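VP5 (PDB 6QGI) is the envelope protein of a haloarchaeal pleomorphic virus and probably drives fusion of the viral envelope with the membrane of the host cell. Local coordinates at residues 18-23 against 287-292; 93-98 against 248-253. All coordinates share one frame; numbering follows the deposited sequence.

Contact 1: residues 18-23 against 287-292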
ATOM      1  N   TRP A  18       8.784   1.640  -3.652  1.00 25.17           N
ATOM      2  CA  TRP A  18       9.862   1.376  -2.693  1.00 25.48           C
ATOM      3  C   TRP A  18      10.569   0.049  -2.965  1.00 30.01           C
ATOM      4  O   TRP A  18      11.706  -0.150  -2.527  1.00 29.79           O
ATOM      5  CB  TRP A  18       9.304   1.377  -1.264  1.00 24.19           C
ATOM      6  CG  TRP A  18       8.258   0.331  -1.029  1.00 24.81           C
ATOM      7  CD1 TRP A  18       6.916   0.454  -1.234  1.00 27.53           C
ATOM      8  CD2 TRP A  18       8.472  -0.995  -0.535  1.00 24.47           C
ATOM      9  NE1 TRP A  18       6.287  -0.733  -0.957  1.00 26.74           N
ATOM     10  CE2 TRP A  18       7.212  -1.630  -0.489  1.00 28.19           C
ATOM     11  CE3 TRP A  18       9.611  -1.713  -0.132  1.00 25.79           C
ATOM     12  CZ2 TRP A  18       7.058  -2.950  -0.052  1.00 27.37           C
ATOM     13  CZ3 TRP A  18       9.458  -3.020   0.303  1.00 27.16           C
ATOM     14  CH2 TRP A  18       8.193  -3.622   0.351  1.00 27.61           C
ATOM     15  N   ALA A  19       9.878  -0.873  -3.649  1.00 26.87           N
ATOM     16  CA  ALA A  19      10.424  -2.172  -4.017  1.00 26.79           C
ATOM     17  C   ALA A  19      11.104  -2.097  -5.383  1.00 31.60           C
ATOM     18  O   ALA A  19      11.744  -3.057  -5.796  1.00 31.48           O
ATOM     19  CB  ALA A  19       9.313  -3.211  -4.028  1.00 27.28           C
ATOM     20  N   LEU A  20      10.988  -0.946  -6.076  1.00 28.37           N
ATOM     21  CA  LEU A  20      11.576  -0.765  -7.403  1.00 28.82           C
ATOM     22  C   LEU A  20      12.700   0.268  -7.435  1.00 33.31           C
ATOM     23  O   LEU A  20      13.684   0.062  -8.141  1.00 33.59           O
ATOM     24  CB  LEU A  20      10.493  -0.366  -8.410  1.00 28.83           C
ATOM     25  CG  LEU A  20       9.507  -1.456  -8.785  1.00 32.77           C
ATOM     26  CD1 LEU A  20       8.395  -0.895  -9.589  1.00 33.05           C
ATOM     27  CD2 LEU A  20      10.193  -2.578  -9.568  1.00 34.30           C
ATOM     28  N   ARG A  21      12.555   1.379  -6.691  1.00 29.23           N
ATOM     29  CA  ARG A  21      13.534   2.470  -6.677  1.00 28.86           C
ATOM     30  C   ARG A  21      13.510   3.210  -5.344  1.00 34.37           C
ATOM     31  O   ARG A  21      12.649   2.916  -4.515  1.00 33.36           O
ATOM     32  CB  ARG A  21      13.217   3.444  -7.826  1.00 26.24           C
ATOM     33  CG  ARG A  21      11.909   4.204  -7.602  1.00 26.90           C
ATOM     34  CD  ARG A  21      11.335   4.791  -8.859  1.00 28.41           C
ATOM     35  NE  ARG A  21       9.928   5.126  -8.649  1.00 33.30           N
ATOM     36  CZ  ARG A  21       8.913   4.310  -8.919  1.00 42.39           C
ATOM     37  NH1 ARG A  21       9.142   3.104  -9.430  1.00 22.01           N
ATOM     38  NH2 ARG A  21       7.667   4.691  -8.688  1.00 30.48           N
ATOM     39  N   GLU A  22      14.421   4.195  -5.155  1.00 33.10           N
ATOM     40  CA  GLU A  22      14.438   5.048  -3.965  1.00 33.17           C
ATOM     41  C   GLU A  22      13.096   5.792  -3.915  1.00 37.41           C
ATOM     42  O   GLU A  22      12.705   6.426  -4.895  1.00 36.57           O
ATOM     43  CB  GLU A  22      15.637   6.008  -3.990  1.00 35.32           C
ATOM     44  CG  GLU A  22      15.967   6.588  -2.626  1.00 48.77           C
ATOM     45  CD  GLU A  22      16.942   7.749  -2.592  1.00 73.50           C
ATOM     46  OE1 GLU A  22      17.337   8.243  -3.673  1.00 70.59           O
ATOM     47  OE2 GLU A  22      17.306   8.173  -1.471  1.00 67.26           O
ATOM     48  N   PHE A  23      12.350   5.605  -2.826  1.00 35.58           N
ATOM     49  CA  PHE A  23      11.003   6.148  -2.660  1.00 36.01           C
ATOM     50  C   PHE A  23      10.963   7.274  -1.633  1.00 42.13           C
ATOM     51  O   PHE A  23      11.756   7.276  -0.688  1.00 42.66           O
ATOM     52  CB  PHE A  23      10.051   5.014  -2.238  1.00 37.00           C
ATOM     53  CG  PHE A  23       8.629   5.066  -2.755  1.00 38.31           C
ATOM     54  CD1 PHE A  23       8.367   5.309  -4.102  1.00 41.37           C
ATOM     55  CD2 PHE A  23       7.555   4.785  -1.915  1.00 40.04           C
ATOM     56  CE1 PHE A  23       7.053   5.343  -4.580  1.00 42.26           C
ATOM     57  CE2 PHE A  23       6.241   4.805  -2.398  1.00 42.57           C
ATOM     58  CZ  PHE A  23       6.000   5.079  -3.728  1.00 41.01           C
ATOM     59  N   ILE A 287       0.065   1.228 -10.625  1.00 24.87           N
ATOM     60  CA  ILE A 287      -0.144   0.156 -11.609  1.00 25.07           C
ATOM     61  C   ILE A 287       1.117   0.020 -12.501  1.00 28.54           C
ATOM     62  O   ILE A 287       1.523  -1.108 -12.779  1.00 28.11           O
ATOM     63  CB  ILE A 287      -1.472   0.255 -12.421  1.00 28.91           C
ATOM     64  CG1 ILE A 287      -1.698  -0.981 -13.342  1.00 29.75           C
ATOM     65  CG2 ILE A 287      -1.602   1.563 -13.198  1.00 30.45           C
ATOM     66  CD1 ILE A 287      -1.737  -2.362 -12.653  1.00 32.43           C
ATOM     67  N   ALA A 288       1.779   1.149 -12.851  1.00 25.08           N
ATOM     68  CA  ALA A 288       3.034   1.150 -13.612  1.00 25.40           C
ATOM     69  C   ALA A 288       4.101   0.341 -12.862  1.00 29.75           C
ATOM     70  O   ALA A 288       4.776  -0.489 -13.462  1.00 30.49           O
ATOM     71  CB  ALA A 288       3.508   2.579 -13.842  1.00 26.26           C
ATOM     72  N   ASP A 289       4.175   0.531 -11.533  1.00 25.81           N
ATOM     73  CA  ASP A 289       5.080  -0.160 -10.622  1.00 24.75           C
ATOM     74  C   ASP A 289       4.674  -1.635 -10.445  1.00 28.35           C
ATOM     75  O   ASP A 289       5.555  -2.496 -10.399  1.00 28.28           O
ATOM     76  CB  ASP A 289       5.128   0.568  -9.262  1.00 25.95           C
ATOM     77  CG  ASP A 289       5.789   1.945  -9.272  1.00 37.44           C
ATOM     78  OD1 ASP A 289       6.482   2.274 -10.268  1.00 39.00           O
ATOM     79  OD2 ASP A 289       5.608   2.696  -8.287  1.00 42.26           O
ATOM     80  N   LEU A 290       3.354  -1.931 -10.374  1.00 24.69           N
ATOM     81  CA  LEU A 290       2.839  -3.300 -10.255  1.00 24.49           C
ATOM     82  C   LEU A 290       3.132  -4.127 -11.519  1.00 29.66           C
ATOM     83  O   LEU A 290       3.396  -5.325 -11.402  1.00 29.31           O
ATOM     84  CB  LEU A 290       1.329  -3.323  -9.946  1.00 24.44           C
ATOM     85  CG  LEU A 290       0.907  -3.085  -8.483  1.00 28.05           C
ATOM     86  CD1 LEU A 290      -0.590  -2.997  -8.369  1.00 28.12           C
ATOM     87  CD2 LEU A 290       1.411  -4.192  -7.545  1.00 29.50           C
ATOM     88  N   ILE A 291       3.102  -3.490 -12.716  1.00 27.49           N
ATOM     89  CA  ILE A 291       3.427  -4.145 -13.994  1.00 28.29           C
ATOM     90  C   ILE A 291       4.935  -4.438 -13.993  1.00 32.35           C
ATOM     91  O   ILE A 291       5.338  -5.545 -14.346  1.00 32.47           O
ATOM     92  CB  ILE A 291       2.967  -3.303 -15.228  1.00 32.20           C
ATOM     93  CG1 ILE A 291       1.425  -3.266 -15.326  1.00 32.88           C
ATOM     94  CG2 ILE A 291       3.583  -3.812 -16.555  1.00 33.15           C
ATOM     95  CD1 ILE A 291       0.876  -2.017 -15.979  1.00 41.09           C
ATOM     96  N   ALA A 292       5.750  -3.460 -13.542  1.00 28.72           N
ATOM     97  CA  ALA A 292       7.209  -3.578 -13.434  1.00 28.63           C
ATOM     98  C   ALA A 292       7.625  -4.680 -12.445  1.00 32.42           C
ATOM     99  O   ALA A 292       8.676  -5.299 -12.629  1.00 31.90           O
ATOM    100  CB  ALA A 292       7.806  -2.255 -13.012  1.00 29.11           C
TER
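R21 reaches from the loop that follows strand 11-13 to the carboxylate of D289 on helix 285-292 and closes a two-pronged salt bridge. The guanidinium comes end-on: NH1 of R21 donates to OD1 of D289 at 2.9 Å, while NH2 of R21 meets OD2 of D289, also at 2.9 Å. The grip is skewed, because the two flat groups stand 53° apart. OD2 is approached on its syn side, whereas NH1 comes to OD1 from well above the carboxylate plane. A weak third bond runs from NH2 of R21 to OD1 of D289. The CB bond of R21 does not aim at the helix; it is the stretched-out chain beyond CG, with chi2 and chi3 both near 180°, that carries the guanidinium across to D289.

Next to this polar grip, L20 puts one methyl against the helix. Its CD1 lies 3.4 Å from the backbone O of D289 and 3.6 Å from the CB of D289, and it touches the CB of A292 at 3.7 Å, one helical turn on. D289 therefore has an apolar neighbour at its CB and a charged one at its end.

In the second shell, Q285, a turn earlier, bonds OD1 of D289 through its NE2; with R21 it should help to fix the turn of the carboxylate, whose buried charge the arginine probably offsets. The loop is anchored in its turn by Y105 and N112 of helix 91-133, which bond the backbone of 18-23, and by R271, which takes the carbonyl of L20. A bidentate, end-on arginine-carboxylate salt bridge with one leucine methyl beside it thus packs the N-terminal loop against the short helix that precedes the strands from 297 onward.

Contact 2: residues 93-98 against 248-253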
ATOM      1  N   ALA A  93      34.235 -12.613 -12.862  1.00 31.90           N
ATOM      2  CA  ALA A  93      33.845 -11.248 -13.239  1.00 31.19           C
ATOM      3  C   ALA A  93      32.370 -11.160 -13.669  1.00 34.52           C
ATOM      4  O   ALA A  93      31.719 -10.162 -13.367  1.00 33.49           O
ATOM      5  CB  ALA A  93      34.739 -10.744 -14.357  1.00 32.70           C
ATOM      6  N   VAL A  94      31.853 -12.199 -14.365  1.00 31.46           N
ATOM      7  CA  VAL A  94      30.466 -12.294 -14.843  1.00 30.50           C
ATOM      8  C   VAL A  94      29.526 -12.400 -13.628  1.00 35.33           C
ATOM      9  O   VAL A  94      28.525 -11.679 -13.555  1.00 34.50           O
ATOM     10  CB  VAL A  94      30.280 -13.486 -15.834  1.00 34.18           C
ATOM     11  CG1 VAL A  94      28.810 -13.718 -16.168  1.00 33.02           C
ATOM     12  CG2 VAL A  94      31.091 -13.283 -17.113  1.00 34.73           C
ATOM     13  N   LEU A  95      29.872 -13.279 -12.670  1.00 32.83           N
ATOM     14  CA  LEU A  95      29.107 -13.487 -11.444  1.00 32.03           C
ATOM     15  C   LEU A  95      29.189 -12.260 -10.523  1.00 36.96           C
ATOM     16  O   LEU A  95      28.162 -11.873  -9.972  1.00 36.72           O
ATOM     17  CB  LEU A  95      29.595 -14.754 -10.721  1.00 32.45           C
ATOM     18  CG  LEU A  95      28.914 -15.173  -9.409  1.00 36.21           C
ATOM     19  CD1 LEU A  95      27.385 -15.156  -9.517  1.00 35.17           C
ATOM     20  CD2 LEU A  95      29.334 -16.558  -9.042  1.00 39.07           C
ATOM     21  N   ASP A  96      30.383 -11.639 -10.379  1.00 34.21           N
ATOM     22  CA  ASP A  96      30.579 -10.451  -9.542  1.00 33.88           C
ATOM     23  C   ASP A  96      29.705  -9.291 -10.015  1.00 34.98           C
ATOM     24  O   ASP A  96      29.103  -8.613  -9.181  1.00 33.54           O
ATOM     25  CB  ASP A  96      32.058 -10.023  -9.507  1.00 37.84           C
ATOM     26  CG  ASP A  96      32.963 -10.929  -8.681  1.00 59.53           C
ATOM     27  OD1 ASP A  96      32.528 -11.378  -7.591  1.00 62.29           O
ATOM     28  OD2 ASP A  96      34.115 -11.173  -9.114  1.00 67.82           O
ATOM     29  N   ALA A  97      29.608  -9.093 -11.348  1.00 30.74           N
ATOM     30  CA  ALA A  97      28.795  -8.052 -11.978  1.00 29.54           C
ATOM     31  C   ALA A  97      27.317  -8.310 -11.738  1.00 32.57           C
ATOM     32  O   ALA A  97      26.557  -7.370 -11.507  1.00 31.34           O
ATOM     33  CB  ALA A  97      29.076  -7.997 -13.466  1.00 30.58           C
ATOM     34  N   ALA A  98      26.919  -9.590 -11.776  1.00 29.63           N
ATOM     35  CA  ALA A  98      25.548 -10.020 -11.533  1.00 28.79           C
ATOM     36  C   ALA A  98      25.162  -9.802 -10.068  1.00 32.14           C
ATOM     37  O   ALA A  98      24.122  -9.196  -9.819  1.00 31.38           O
ATOM     38  CB  ALA A  98      25.385 -11.481 -11.914  1.00 29.76           C
ATOM     39  N   THR A 248      24.284 -20.123  -9.862  1.00 37.55           N
ATOM     40  CA  THR A 248      23.906 -21.338 -10.583  1.00 37.39           C
ATOM     41  C   THR A 248      23.659 -20.954 -12.051  1.00 40.75           C
ATOM     42  O   THR A 248      24.149 -21.642 -12.942  1.00 41.67           O
ATOM     43  CB  THR A 248      22.691 -22.010  -9.906  1.00 41.40           C
ATOM     44  OG1 THR A 248      23.015 -22.296  -8.545  1.00 38.40           O
ATOM     45  CG2 THR A 248      22.254 -23.294 -10.608  1.00 38.87           C
ATOM     46  N   TRP A 249      22.935 -19.838 -12.291  1.00 35.89           N
ATOM     47  CA  TRP A 249      22.606 -19.319 -13.624  1.00 35.10           C
ATOM     48  C   TRP A 249      23.870 -19.031 -14.438  1.00 39.00           C
ATOM     49  O   TRP A 249      23.933 -19.427 -15.597  1.00 39.35           O
ATOM     50  CB  TRP A 249      21.717 -18.062 -13.538  1.00 32.52           C
ATOM     51  CG  TRP A 249      21.195 -17.617 -14.873  1.00 33.36           C
ATOM     52  CD1 TRP A 249      20.065 -18.054 -15.495  1.00 36.15           C
ATOM     53  CD2 TRP A 249      21.809 -16.682 -15.770  1.00 33.42           C
ATOM     54  NE1 TRP A 249      19.945 -17.467 -16.730  1.00 35.95           N
ATOM     55  CE2 TRP A 249      20.987 -16.598 -16.914  1.00 37.53           C
ATOM     56  CE3 TRP A 249      22.979 -15.899 -15.718  1.00 34.74           C
ATOM     57  CZ2 TRP A 249      21.292 -15.766 -17.997  1.00 37.26           C
ATOM     58  CZ3 TRP A 249      23.278 -15.075 -16.789  1.00 36.68           C
ATOM     59  CH2 TRP A 249      22.444 -15.019 -17.916  1.00 37.50           C
ATOM     60  N   VAL A 250      24.875 -18.374 -13.823  1.00 35.23           N
ATOM     61  CA  VAL A 250      26.160 -18.038 -14.443  1.00 35.75           C
ATOM     62  C   VAL A 250      26.892 -19.338 -14.829  1.00 40.87           C
ATOM     63  O   VAL A 250      27.352 -19.448 -15.964  1.00 41.74           O
ATOM     64  CB  VAL A 250      27.029 -17.111 -13.537  1.00 39.56           C
ATOM     65  CG1 VAL A 250      28.438 -16.938 -14.096  1.00 40.27           C
ATOM     66  CG2 VAL A 250      26.371 -15.744 -13.356  1.00 38.46           C
ATOM     67  N   SER A 251      26.937 -20.333 -13.917  1.00 37.19           N
ATOM     68  CA  SER A 251      27.584 -21.631 -14.150  1.00 37.93           C
ATOM     69  C   SER A 251      26.939 -22.424 -15.299  1.00 41.22           C
ATOM     70  O   SER A 251      27.651 -23.133 -16.012  1.00 42.34           O
ATOM     71  CB  SER A 251      27.568 -22.473 -12.880  1.00 41.99           C
ATOM     72  OG  SER A 251      28.431 -21.926 -11.899  1.00 52.53           O
ATOM     73  N   ASN A 252      25.614 -22.302 -15.483  1.00 35.89           N
ATOM     74  CA  ASN A 252      24.886 -23.015 -16.537  1.00 35.86           C
ATOM     75  C   ASN A 252      24.991 -22.319 -17.906  1.00 40.38           C
ATOM     76  O   ASN A 252      24.893 -22.985 -18.940  1.00 40.65           O
ATOM     77  CB  ASN A 252      23.404 -23.172 -16.159  1.00 33.93           C
ATOM     78  CG  ASN A 252      23.120 -23.871 -14.845  1.00 52.56           C
ATOM     79  OD1 ASN A 252      23.994 -24.483 -14.210  1.00 42.75           O
ATOM     80  ND2 ASN A 252      21.876 -23.775 -14.394  1.00 47.19           N
ATOM     81  N   VAL A 253      25.185 -20.987 -17.906  1.00 36.38           N
ATOM     82  CA  VAL A 253      25.231 -20.133 -19.097  1.00 36.01           C
ATOM     83  C   VAL A 253      26.671 -19.958 -19.631  1.00 40.16           C
ATOM     84  O   VAL A 253      26.857 -19.979 -20.850  1.00 40.20           O
ATOM     85  CB  VAL A 253      24.545 -18.778 -18.759  1.00 38.68           C
ATOM     86  CG1 VAL A 253      24.913 -17.664 -19.729  1.00 38.76           C
ATOM     87  CG2 VAL A 253      23.037 -18.949 -18.696  1.00 37.84           C
TER
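V250 of helix 225-253 faces helix 91-133 and gives up by far the most surface here, its two methyls shared between V94 and L95. CG1 of V250 meets CG1 of V94 at 3.8 Å, and CG2 of V250 touches CD1 of L95 at 4.0 Å. The two branches thus work separately, and CG2 of V250 also comes within 4.0 Å of the CA of L95, close against the backbone of the opposing helix.

V94 points at the partner helix, and with chi1 at 171° its CG1 lies anti to the backbone N, where it meets the valine. L95 leaves its helix more to the flank and closes the side of V250 with one methyl; I246 and S247, a turn earlier on helix 225-253, touch L95 too. Y254, just after the end of helix 225-253, also touches V94.

Polar groups stay at the margin, where S251 bonds E91 near the start of helix 91-133. Across V94, L95 and V250 only hydrocarbon meets hydrocarbon, which implies cohesion by dispersion and the hydrophobic effect: these contacts set the spacing of the helices rather than a bond direction, and the S251-E91 hydrogen bond adds a directional tie.

In the fold
Both contacts are buried, though L95 in contact 2 is partly exposed, and they lie at different distances from the middle of the chain: contact 1 about 11 Å from its centre, contact 2 about 34 Å, with about 26 Å between their own centres. Helix 91-133 links the two: it forms one side of contact 2 near its start and, further along, anchors the loop of contact 1 from outside. Chemistry follows place. The central contact joins a loop to a short helix through a salt bridge with a leucine packed beside it, while the remote one ties two long helices by the branched apolar side chains of two valines and a leucine. Along the sequence, contact 2 is nested within the span closed by contact 1.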